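Local structure of Methylcobalamin\: coenzyme M methyltransferase (Methanosarcina mazei, 4AY7) at residues G301-I306 and L333-A338; G40-M45 and A328-L333; G108-K113 and S162-V167; E89-E94 and A119-L124. The protein catalyses transfer of a methyl group from a methylated corrinoid to coenzyme M, a zinc-dependent reaction of methanogenesis. One frame throughout, in Å; residues are numbered along the deposited sequence. Where two conformers were deposited one is given.

The four contacts fall into two pairs within one TIM-barrel chain. Interactions 1 and 2 share Leu333, the first residue of helix 333-346: interaction 2 holds the start of that helix and the turn before it by two hydrogen bonds and a bridging water, while interaction 1 packs its next turn, largely buried, against helix 303-315. Interactions 3 and 4 meet where Cys93 packs on Gly108 and Asp163 and Glu94 N probably bonds Gly108 O; they lie across the chain's centre from interaction 1. Interaction 3 mixes two hydrogen bonds to helix-end carbonyls with proline and ring packing, whereas interaction 4 is apolar and built round Met91. Interactions 2, 3 and 4 are partly buried and involve loops beside helices.

Interaction 1 of 4, residues G301-I306 and L333-A338; sequences GPVDKI and LENVKA
Ile306 lays its CD1 over the root of the Asn335 side chain, 3.4 Å from Asn335 CB, the two side chains crossing at about a right angle. On its other branch, Ile306 CG2 meets Ala338 CB at 3.8 Å. Val303 CG1, anti to the backbone N (chi1 157°), reaches the same Ala338 CB, also at 3.8 Å. A methyl group suits this place, since two branched side chains of the opposing helix receive it. Val303 CG2 turns the other way, beside Asn335 OD1 and near the carboxylate of Glu334. The Asn335 amide points ND2 past Gly301 to Leu298 O, its hydrogen-bond partner. Replacing Asn335 by an alanine would probably leave Leu298 O without this donor and Val303 CG2 and Ile306 CD1 with less to pack on. Glycine fits position 301 on two counts: its phi is positive (58°), and a side chain would run into Asn335 ND2. Pro302, preceded by a cis peptide bond, is the N-cap of helix 303-315. Helices 303-315 and 333-346 thus pack near their N-terminal ends, consecutive helices linked through strand 320-323, the last strand of the parallel barrel sheet, while helix 294-298 touches Ile306 through Thr297 and Leu298.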
loop_
_atom_site.group_PDB
_atom_site.type_symbol
_atom_site.label_atom_id
_atom_site.label_comp_id
_atom_site.label_asym_id
_atom_site.label_seq_id
_atom_site.Cartn_x
_atom_site.Cartn_y
_atom_site.Cartn_z
ATOM N N GLY A 301 7.228 -19.512 6.557
ATOM C CA GLY A 301 8.612 -19.663 6.903
ATOM C C GLY A 301 9.222 -20.844 6.123
ATOM O O GLY A 301 8.749 -21.154 5.011
ATOM N N PRO A 302 10.271 -21.465 6.674
ATOM C CA PRO A 302 10.824 -21.152 8.001
ATOM C C PRO A 302 11.685 -19.895 8.050
ATOM O O PRO A 302 11.873 -19.185 7.001
ATOM C CB PRO A 302 11.693 -22.355 8.297
ATOM C CG PRO A 302 12.160 -22.740 6.966
ATOM C CD PRO A 302 10.991 -22.591 6.066
ATOM N N VAL A 303 12.140 -19.573 9.261
ATOM C CA VAL A 303 12.868 -18.318 9.477
ATOM C C VAL A 303 14.092 -18.232 8.518
ATOM O O VAL A 303 14.417 -17.198 7.937
ATOM C CB VAL A 303 13.251 -18.182 10.992
ATOM C CG1 VAL A 303 14.444 -17.239 11.146
ATOM C CG2 VAL A 303 12.044 -17.643 11.808
ATOM N N ASP A 304 14.793 -19.334 8.356
ATOM C CA ASP A 304 16.004 -19.301 7.554
ATOM C C ASP A 304 15.770 -19.115 6.088
ATOM O O ASP A 304 16.670 -18.598 5.400
ATOM C CB ASP A 304 16.862 -20.558 7.777
ATOM C CG ASP A 304 17.498 -20.582 9.154
ATOM O OD1 ASP A 304 17.522 -19.503 9.806
ATOM O OD2 ASP A 304 17.980 -21.661 9.589
ATOM N N LYS A 305 14.575 -19.506 5.607
ATOM C CA LYS A 305 14.201 -19.247 4.232
ATOM C C LYS A 305 13.868 -17.775 4.001
ATOM O O LYS A 305 14.235 -17.161 2.972
ATOM C CB LYS A 305 13.108 -20.164 3.836
ATOM C CG LYS A 305 12.654 -20.146 2.387
ATOM C CD LYS A 305 11.188 -20.615 2.326
ATOM C CE LYS A 305 10.539 -20.446 0.919
ATOM N NZ LYS A 305 10.261 -21.798 0.374
ATOM N N ILE A 306 13.208 -17.151 4.980
ATOM C CA ILE A 306 12.922 -15.713 4.971
ATOM C C ILE A 306 14.260 -14.960 4.955
ATOM O O ILE A 306 14.431 -14.052 4.123
ATOM C CB ILE A 306 12.044 -15.295 6.141
ATOM C CG1 ILE A 306 10.696 -16.005 6.037
ATOM C CG2 ILE A 306 11.928 -13.768 6.330
ATOM C CD1 ILE A 306 9.868 -16.001 7.362
ATOM N N LEU A 333 4.612 -13.897 14.197
ATOM C CA LEU A 333 5.479 -12.787 14.581
ATOM C C LEU A 333 6.982 -13.069 14.280
ATOM O O LEU A 333 7.704 -12.188 13.753
ATOM C CB LEU A 333 5.279 -12.433 16.057
ATOM C CG LEU A 333 6.123 -11.290 16.635
ATOM C CD1 LEU A 333 5.780 -10.046 15.846
ATOM C CD2 LEU A 333 5.855 -11.059 18.130
ATOM N N GLU A 334 7.454 -14.248 14.622
ATOM C CA GLU A 334 8.862 -14.548 14.485
ATOM C C GLU A 334 9.250 -14.467 12.986
ATOM O O GLU A 334 10.403 -14.246 12.651
ATOM C CB GLU A 334 9.203 -15.933 15.065
ATOM C CG GLU A 334 8.444 -17.081 14.396
ATOM C CD GLU A 334 9.062 -18.477 14.576
ATOM O OE1 GLU A 334 9.597 -18.770 15.663
ATOM O OE2 GLU A 334 9.007 -19.268 13.586
ATOM N N ASN A 335 8.325 -14.725 12.099
ATOM C CA ASN A 335 8.619 -14.690 10.654
ATOM C C ASN A 335 8.780 -13.225 10.203
ATOM O O ASN A 335 9.683 -12.913 9.423
ATOM C CB ASN A 335 7.549 -15.422 9.844
ATOM C CG ASN A 335 7.631 -16.923 10.020
ATOM O OD1 ASN A 335 8.362 -17.372 10.888
ATOM N ND2 ASN A 335 6.916 -17.692 9.211
ATOM N N VAL A 336 8.003 -12.334 10.773
ATOM C CA VAL A 336 8.209 -10.874 10.472
ATOM C C VAL A 336 9.558 -10.381 11.026
ATOM O O VAL A 336 10.348 -9.654 10.346
ATOM C CB VAL A 336 7.085 -10.001 11.076
ATOM C CG1 VAL A 336 7.385 -8.523 10.723
ATOM C CG2 VAL A 336 5.694 -10.444 10.596
ATOM N N LYS A 337 9.886 -10.832 12.232
ATOM C CA LYS A 337 11.134 -10.484 12.863
ATOM C C LYS A 337 12.381 -11.004 12.103
ATOM O O LYS A 337 13.463 -10.445 12.205
ATOM C CB LYS A 337 11.193 -11.034 14.295
ATOM C CG LYS A 337 10.248 -10.330 15.239
ATOM C CD LYS A 337 10.352 -10.816 16.653
ATOM C CE LYS A 337 11.562 -10.183 17.297
ATOM N NZ LYS A 337 11.494 -10.694 18.691
ATOM N N ALA A 338 12.189 -12.096 11.364
ATOM C CA ALA A 338 13.238 -12.683 10.547
ATOM C C ALA A 338 13.605 -11.722 9.445
ATOM O O ALA A 338 14.741 -11.700 9.042
ATOM C CB ALA A 338 12.837 -14.037 9.983
#

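Interaction 2 of 4, residues G40-M45 and A328-L333; sequences GIVELM and APMTPL
Val42 N and Pro329 O form a nearly straight hydrogen bond of 2.8 Å (168° at the hydrogen), which ties the start of one helix to a turn far along the chain. A second bond works in the reverse sense: Leu333 N donates to Glu43 OE1, also 2.8 Å, reaching the oxygen from above the carboxylate plane. The Glu43 chain is extended with CG anti to the backbone N (chi1 176°), and it crosses Leu333 at about a right angle, with OE1 lying 3.4 Å from Leu333 CB. An acid suits this position, because the start of helix 333-346 would probably favour its negative charge. Between the two bonds sits a water that accepts from Glu43 N and donates to both Pro329 O and Thr331 O, the latter at 2.7 Å. The CD1 methyl of Ile41 lies against the carbonyl Thr331 O. Apolar groups fill in around them: Val42 CG2 is 3.8 Å from Met330 SD, and Leu44 CD1 meets Leu333 CD1. Further out, Ala328 O is gripped from one face by both Thr331 N and Thr331 OG1, which steadies the type I turn that presents Pro329 O. Gly40 N bonds OE1 of Gln38, a residue that binds coenzyme M, which is absent here. The contact joins helix 42-48 to the loop running from strand 320-323 into helix 333-346, with helix 59-71 packed against Leu44.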
loop_
_atom_site.group_PDB
_atom_site.type_symbol
_atom_site.label_atom_id
_atom_site.label_comp_id
_atom_site.label_asym_id
_atom_site.label_seq_id
_atom_site.Cartn_x
_atom_site.Cartn_y
_atom_site.Cartn_z
ATOM N N GLY A 40 -1.320 -6.069 9.704
ATOM C CA GLY A 40 -2.152 -6.725 10.734
ATOM C C GLY A 40 -2.005 -8.241 10.718
ATOM O O GLY A 40 -2.243 -8.863 9.680
ATOM N N ILE A 41 -1.635 -8.826 11.874
ATOM C CA ILE A 41 -1.425 -10.295 11.976
ATOM C C ILE A 41 -2.165 -10.786 13.195
ATOM O O ILE A 41 -2.228 -10.083 14.211
ATOM C CB ILE A 41 0.068 -10.710 11.896
ATOM C CG1 ILE A 41 0.857 -10.230 13.110
ATOM C CG2 ILE A 41 0.724 -10.132 10.644
ATOM C CD1 ILE A 41 2.280 -10.754 13.209
ATOM N N VAL A 42 -2.792 -11.939 13.042
ATOM C CA VAL A 42 -3.641 -12.513 14.077
ATOM C C VAL A 42 -2.889 -12.684 15.380
ATOM O O VAL A 42 -3.479 -12.482 16.417
ATOM C CB VAL A 42 -4.288 -13.843 13.619
ATOM C CG1 VAL A 42 -5.118 -14.500 14.730
ATOM C CG2 VAL A 42 -5.132 -13.615 12.365
ATOM N N GLU A 43 -1.622 -13.094 15.344
ATOM C CA GLU A 43 -0.814 -13.276 16.580
ATOM C C GLU A 43 -0.842 -11.978 17.411
ATOM O O GLU A 43 -1.030 -12.019 18.647
ATOM C CB GLU A 43 0.613 -13.721 16.301
ATOM C CG GLU A 43 1.499 -13.831 17.571
ATOM C CD GLU A 43 2.849 -14.578 17.401
ATOM O OE1 GLU A 43 3.196 -15.115 16.296
ATOM O OE2 GLU A 43 3.573 -14.643 18.442
ATOM N N LEU A 44 -0.713 -10.843 16.746
ATOM C CA LEU A 44 -0.641 -9.536 17.424
ATOM C C LEU A 44 -2.065 -9.069 17.792
ATOM O O LEU A 44 -2.286 -8.527 18.898
ATOM C CB LEU A 44 0.126 -8.499 16.594
ATOM C CG LEU A 44 1.633 -8.806 16.554
ATOM C CD1 LEU A 44 2.372 -7.734 15.790
ATOM C CD2 LEU A 44 2.212 -9.035 17.973
ATOM N N MET A 45 -3.047 -9.395 16.948
ATOM C CA MET A 45 -4.457 -9.095 17.309
ATOM C C MET A 45 -4.735 -9.736 18.661
ATOM O O MET A 45 -5.292 -9.080 19.503
ATOM C CB MET A 45 -5.471 -9.655 16.316
ATOM C CG MET A 45 -5.395 -9.000 14.946
ATOM S SD MET A 45 -6.519 -9.913 13.892
ATOM C CE MET A 45 -5.909 -9.519 12.220
ATOM N N ALA A 328 0.267 -11.882 5.160
ATOM C CA ALA A 328 -0.887 -12.755 5.432
ATOM C C ALA A 328 -1.225 -12.685 6.959
ATOM O O ALA A 328 -0.316 -12.662 7.815
ATOM C CB ALA A 328 -0.607 -14.205 5.022
ATOM N N PRO A 329 -2.510 -12.644 7.280
ATOM C CA PRO A 329 -2.901 -12.502 8.671
ATOM C C PRO A 329 -2.388 -13.622 9.587
ATOM O O PRO A 329 -2.116 -13.355 10.759
ATOM C CB PRO A 329 -4.412 -12.491 8.607
ATOM C CG PRO A 329 -4.745 -11.938 7.260
ATOM C CD PRO A 329 -3.622 -12.337 6.345
ATOM N N MET A 330 -2.235 -14.842 9.093
ATOM C CA MET A 330 -1.706 -15.922 9.927
ATOM C C MET A 330 -0.187 -16.020 9.964
ATOM O O MET A 330 0.355 -16.989 10.527
ATOM C CB MET A 330 -2.295 -17.274 9.525
ATOM C CG MET A 330 -3.772 -17.345 9.822
ATOM S SD MET A 330 -4.182 -17.243 11.593
ATOM C CE MET A 330 -3.565 -18.723 12.389
ATOM N N THR A 331 0.515 -15.005 9.445
ATOM C CA THR A 331 1.951 -14.954 9.580
ATOM C C THR A 331 2.428 -14.892 11.063
ATOM O O THR A 331 2.040 -13.985 11.809
ATOM C CB THR A 331 2.503 -13.757 8.797
ATOM O OG1 THR A 331 2.089 -13.909 7.437
ATOM C CG2 THR A 331 4.013 -13.705 8.853
ATOM N N PRO A 332 3.250 -15.828 11.467
ATOM C CA PRO A 332 3.821 -15.702 12.829
ATOM C C PRO A 332 4.696 -14.491 13.014
ATOM O O PRO A 332 5.452 -14.083 12.071
ATOM C CB PRO A 332 4.598 -16.971 13.034
ATOM C CG PRO A 332 4.217 -17.897 11.921
ATOM C CD PRO A 332 3.656 -17.071 10.800
ATOM N N LEU A 333 4.612 -13.897 14.197
ATOM C CA LEU A 333 5.479 -12.787 14.581
ATOM C C LEU A 333 6.982 -13.069 14.280
ATOM O O LEU A 333 7.704 -12.188 13.753
ATOM C CB LEU A 333 5.279 -12.433 16.057
ATOM C CG LEU A 333 6.123 -11.290 16.635
ATOM C CD1 LEU A 333 5.780 -10.046 15.846
ATOM C CD2 LEU A 333 5.855 -11.059 18.130
HETATM O O HOH W 1 -0.492 -14.305 12.747
#

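Interaction 3 of 4, residues G108-K113 and S162-V167; sequences GHPYPK and SDLVSV
The His109 ring carries Ser166 CA over the centre of one face, 3.5 Å above the plane, a CH-pi contact almost on the ring normal. At its edge, in the ring plane, ND1 donates to Asp163 O at 2.7 Å, and the two contacts would fix the rotation of the ring. His109 CG lies anti to the carbonyl carbon (chi1 -54°), the turn that starts the ring toward the helix end. Two residues on, Tyr111 N donates to Leu164 O at 2.8 Å, approaching nearly along the C=O axis (172°) but bent at the hydrogen (145°). Leu164 O is lined by Pro110 CD, at 3.3 Å, and by CB of Tyr111. Proline suits 110, laying carbon beside this carbonyl while its CG packs on Leu164 CD2. The backbones exchange two CA-H...O contacts, Val165 CA to Tyr111 O and Pro112 CA to Val165 O, each 3.3 Å. The Ser166 side chain caps the start of helix 167-176. The carbonyls of Asp163 and Leu164, near the end of helix 157-165, are thus answered by His109 ND1 and Tyr111 N. Because ND1 donates, it carries a proton; the helix end and nearby Asp163 carboxylate would probably favour a positive ring, although its charge is not seen.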
loop_
_atom_site.group_PDB
_atom_site.type_symbol
_atom_site.label_atom_id
_atom_site.label_comp_id
_atom_site.label_asym_id
_atom_site.label_seq_id
_atom_site.Cartn_x
_atom_site.Cartn_y
_atom_site.Cartn_z
ATOM N N GLY A 108 -21.067 -3.786 -2.710
ATOM C CA GLY A 108 -22.007 -2.902 -3.414
ATOM C C GLY A 108 -21.278 -1.734 -4.009
ATOM O O GLY A 108 -20.481 -1.046 -3.336
ATOM N N HIS A 109 -21.607 -1.466 -5.267
ATOM C CA HIS A 109 -20.989 -0.394 -6.084
ATOM C C HIS A 109 -22.032 0.701 -6.386
ATOM O O HIS A 109 -23.147 0.389 -6.774
ATOM C CB HIS A 109 -20.526 -1.046 -7.394
ATOM C CG HIS A 109 -19.613 -2.252 -7.179
ATOM N ND1 HIS A 109 -18.304 -2.115 -6.868
ATOM C CD2 HIS A 109 -19.863 -3.648 -7.269
ATOM C CE1 HIS A 109 -17.757 -3.350 -6.712
ATOM N NE2 HIS A 109 -18.720 -4.282 -6.933
ATOM N N PRO A 110 -21.716 1.963 -6.093
ATOM C CA PRO A 110 -22.706 2.998 -6.175
ATOM C C PRO A 110 -23.156 3.380 -7.601
ATOM O O PRO A 110 -24.308 3.843 -7.777
ATOM C CB PRO A 110 -22.079 4.156 -5.384
ATOM C CG PRO A 110 -20.557 3.964 -5.538
ATOM C CD PRO A 110 -20.438 2.453 -5.510
ATOM N N TYR A 111 -22.341 3.117 -8.616
ATOM C CA TYR A 111 -22.590 3.582 -10.018
ATOM C C TYR A 111 -22.341 2.472 -11.006
ATOM O O TYR A 111 -21.553 2.642 -11.958
ATOM C CB TYR A 111 -21.662 4.774 -10.348
ATOM C CG TYR A 111 -21.968 5.886 -9.444
ATOM C CD1 TYR A 111 -23.177 6.544 -9.560
ATOM C CD2 TYR A 111 -21.112 6.231 -8.395
ATOM C CE1 TYR A 111 -23.523 7.554 -8.701
ATOM C CE2 TYR A 111 -21.486 7.260 -7.503
ATOM C CZ TYR A 111 -22.683 7.876 -7.675
ATOM O OH TYR A 111 -23.142 8.874 -6.843
ATOM N N PRO A 112 -23.013 1.353 -10.850
ATOM C CA PRO A 112 -22.813 0.207 -11.739
ATOM C C PRO A 112 -23.294 0.313 -13.163
ATOM O O PRO A 112 -22.778 -0.378 -14.031
ATOM C CB PRO A 112 -23.595 -0.940 -11.026
ATOM C CG PRO A 112 -24.606 -0.300 -10.258
ATOM C CD PRO A 112 -24.071 1.101 -9.866
ATOM N N LYS A 113 -24.269 1.175 -13.448
ATOM C CA LYS A 113 -24.812 1.266 -14.814
ATOM C C LYS A 113 -24.577 2.603 -15.541
ATOM O O LYS A 113 -24.739 2.687 -16.769
ATOM C CB LYS A 113 -26.308 0.937 -14.746
ATOM C CG LYS A 113 -26.513 -0.526 -14.411
ATOM C CD LYS A 113 -27.968 -0.882 -14.272
ATOM C CE LYS A 113 -28.295 -2.176 -15.028
ATOM N NZ LYS A 113 -29.206 -1.953 -16.199
ATOM N N SER A 162 -12.813 1.407 -10.230
ATOM C CA SER A 162 -13.385 0.086 -10.445
ATOM C C SER A 162 -14.430 -0.260 -9.396
ATOM O O SER A 162 -15.505 -0.839 -9.720
ATOM C CB SER A 162 -12.273 -0.951 -10.400
ATOM O OG SER A 162 -12.797 -2.208 -10.734
ATOM N N ASP A 163 -14.150 0.118 -8.151
ATOM C CA ASP A 163 -15.165 -0.073 -7.066
ATOM C C ASP A 163 -16.371 0.881 -7.155
ATOM O O ASP A 163 -17.504 0.461 -6.733
ATOM C CB ASP A 163 -14.537 -0.004 -5.677
ATOM C CG ASP A 163 -13.626 -1.209 -5.372
ATOM O OD1 ASP A 163 -13.828 -2.346 -5.889
ATOM O OD2 ASP A 163 -12.776 -1.041 -4.499
ATOM N N LEU A 164 -16.221 2.056 -7.810
ATOM C CA LEU A 164 -17.362 2.955 -7.934
ATOM C C LEU A 164 -18.372 2.310 -8.863
ATOM O O LEU A 164 -19.583 2.475 -8.690
ATOM C CB LEU A 164 -16.960 4.292 -8.525
ATOM C CG LEU A 164 -16.155 5.156 -7.594
ATOM C CD1 LEU A 164 -15.733 6.447 -8.296
ATOM C CD2 LEU A 164 -16.839 5.417 -6.280
ATOM N N VAL A 165 -17.882 1.611 -9.897
ATOM C CA VAL A 165 -18.730 1.160 -10.994
ATOM C C VAL A 165 -18.876 -0.362 -11.129
ATOM O O VAL A 165 -19.672 -0.845 -11.940
ATOM C CB VAL A 165 -18.270 1.794 -12.348
ATOM C CG1 VAL A 165 -18.119 3.315 -12.171
ATOM C CG2 VAL A 165 -16.969 1.215 -12.829
ATOM N N SER A 166 -18.153 -1.113 -10.314
ATOM C CA SER A 166 -18.044 -2.596 -10.425
ATOM C C SER A 166 -16.876 -2.926 -11.420
ATOM O O SER A 166 -16.648 -2.255 -12.433
ATOM C CB SER A 166 -19.387 -3.260 -10.836
ATOM O OG SER A 166 -19.630 -3.235 -12.266
ATOM N N VAL A 167 -16.130 -3.994 -11.154
ATOM C CA VAL A 167 -15.059 -4.315 -12.054
ATOM C C VAL A 167 -15.639 -4.789 -13.390
ATOM O O VAL A 167 -15.059 -4.543 -14.455
ATOM C CB VAL A 167 -14.051 -5.353 -11.468
ATOM C CG1 VAL A 167 -14.666 -6.714 -11.371
ATOM C CG2 VAL A 167 -12.821 -5.388 -12.366
#

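Interaction 4 of 4, residues E89-E94 and A119-L124; sequences EAMGCE and AVPADL
Ala90 and Met91, the residues that touch 119-124, stand on a helix end closed by the bond from Gly92 N to Glu89 O, 3.0 Å. Gly92 has positive phi (115°) in a Schellman motif; glycine suits it, since a side chain would be jammed against the carbonyl O of Met91. On the facing segment, a type I turn is held by Leu124 N bonding Pro121 O at 3.1 Å. Between the two segments the contact is apolar. Met91 is bent at its second and third torsions (chi2 -69°, chi3 -75°), and its SD settles against Pro121 CD at 3.6 Å. The same sulfur lies 3.8 Å from Leu124 CD1; the Met91 side chain crosses both partners obliquely, while its CE reaches Ala119 O at 3.9 Å. A flexible, unbranched chain suits this place because it can fold to meet a ring, a leucine methyl and a backbone oxygen. Leu124 CD1 also touches Ala90 CB, 4.0 Å away, where a small residue lets the leucine come close to the helix. An alanine in place of Met91 would probably open a gap beside Pro121 and leave Leu124 CD1 without its sulfur neighbour. Met91 also rests on helices 178-202 and 157-165, while Ala90 and Leu124 both touch Ile130 of helix 130-144; the contact thus joins the end of helix 86-90 to the loop leading into helix 130-144.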
loop_
_atom_site.group_PDB
_atom_site.type_symbol
_atom_site.label_atom_id
_atom_site.label_comp_id
_atom_site.label_asym_id
_atom_site.label_seq_id
_atom_site.Cartn_x
_atom_site.Cartn_y
_atom_site.Cartn_z
ATOM N N GLU A 89 -15.650 3.165 0.393
ATOM C CA GLU A 89 -16.783 3.252 1.244
ATOM C C GLU A 89 -17.203 4.687 1.500
ATOM O O GLU A 89 -18.408 4.951 1.522
ATOM C CB GLU A 89 -16.487 2.627 2.584
ATOM C CG GLU A 89 -17.647 2.711 3.544
ATOM C CD GLU A 89 -17.404 1.927 4.837
ATOM O OE1 GLU A 89 -16.296 2.013 5.336
ATOM O OE2 GLU A 89 -18.276 1.234 5.423
ATOM N N ALA A 90 -16.279 5.565 1.783
ATOM C CA ALA A 90 -16.587 7.009 1.909
ATOM C C ALA A 90 -17.175 7.584 0.623
ATOM O O ALA A 90 -18.124 8.372 0.696
ATOM C CB ALA A 90 -15.363 7.754 2.374
ATOM N N MET A 91 -16.781 7.025 -0.505
ATOM C CA MET A 91 -17.357 7.355 -1.818
ATOM C C MET A 91 -18.721 6.708 -2.137
ATOM O O MET A 91 -19.262 6.954 -3.232
ATOM C CB MET A 91 -16.349 7.085 -2.935
ATOM C CG MET A 91 -15.138 8.064 -2.990
ATOM S SD MET A 91 -15.701 9.707 -3.498
ATOM C CE MET A 91 -15.932 9.285 -5.249
ATOM N N GLY A 92 -19.241 5.856 -1.246
ATOM C CA GLY A 92 -20.585 5.268 -1.389
ATOM C C GLY A 92 -20.664 3.752 -1.586
ATOM O O GLY A 92 -21.726 3.199 -1.584
ATOM N N CYS A 93 -19.516 3.058 -1.655
ATOM C CA CYS A 93 -19.533 1.606 -1.662
ATOM C C CYS A 93 -20.054 0.999 -0.340
ATOM O O CYS A 93 -19.850 1.526 0.759
ATOM C CB CYS A 93 -18.129 1.025 -2.000
ATOM S SG CYS A 93 -17.523 1.434 -3.670
ATOM N N GLU A 94 -20.683 -0.146 -0.486
ATOM C CA GLU A 94 -21.086 -0.980 0.634
ATOM C C GLU A 94 -20.037 -2.064 0.862
ATOM O O GLU A 94 -19.679 -2.747 -0.067
ATOM C CB GLU A 94 -22.514 -1.534 0.395
ATOM C CG GLU A 94 -23.055 -2.637 1.358
ATOM C CD GLU A 94 -23.230 -2.219 2.818
ATOM O OE1 GLU A 94 -23.345 -0.998 3.089
ATOM O OE2 GLU A 94 -23.270 -3.137 3.713
ATOM N N ALA A 119 -19.904 12.171 -8.065
ATOM C CA ALA A 119 -19.021 13.317 -7.853
ATOM C C ALA A 119 -18.211 13.000 -6.600
ATOM O O ALA A 119 -18.541 12.130 -5.842
ATOM C CB ALA A 119 -19.836 14.607 -7.651
ATOM N N VAL A 120 -17.208 13.763 -6.316
ATOM C CA VAL A 120 -16.632 13.649 -5.021
ATOM C C VAL A 120 -17.461 14.493 -4.065
ATOM O O VAL A 120 -17.507 15.690 -4.232
ATOM C CB VAL A 120 -15.217 14.153 -5.034
ATOM C CG1 VAL A 120 -14.597 13.977 -3.659
ATOM C CG2 VAL A 120 -14.428 13.392 -6.088
ATOM N N PRO A 121 -18.027 13.889 -3.038
ATOM C CA PRO A 121 -18.805 14.649 -2.063
ATOM C C PRO A 121 -18.011 15.731 -1.321
ATOM O O PRO A 121 -16.832 15.557 -1.065
ATOM C CB PRO A 121 -19.397 13.560 -1.131
ATOM C CG PRO A 121 -18.683 12.270 -1.457
ATOM C CD PRO A 121 -17.688 12.539 -2.551
ATOM N N ALA A 122 -18.639 16.892 -1.086
ATOM C CA ALA A 122 -17.944 18.026 -0.551
ATOM C C ALA A 122 -17.428 17.699 0.821
ATOM O O ALA A 122 -16.398 18.247 1.261
ATOM C CB ALA A 122 -18.824 19.265 -0.500
ATOM N N ASP A 123 -18.064 16.748 1.486
ATOM C CA ASP A 123 -17.657 16.414 2.816
ATOM C C ASP A 123 -17.020 15.026 2.932
ATOM O O ASP A 123 -17.139 14.370 3.988
ATOM C CB ASP A 123 -18.854 16.507 3.748
ATOM C CG ASP A 123 -19.933 15.483 3.399
ATOM O OD1 ASP A 123 -19.942 14.928 2.256
ATOM O OD2 ASP A 123 -20.789 15.217 4.254
ATOM N N LEU A 124 -16.385 14.602 1.837
ATOM C CA LEU A 124 -15.708 13.299 1.749
ATOM C C LEU A 124 -14.991 12.941 3.057
ATOM O O LEU A 124 -15.139 11.854 3.584
ATOM C CB LEU A 124 -14.657 13.342 0.651
ATOM C CG LEU A 124 -13.957 11.998 0.407
ATOM C CD1 LEU A 124 -14.948 10.949 -0.010
ATOM C CD2 LEU A 124 -12.871 12.203 -0.641
#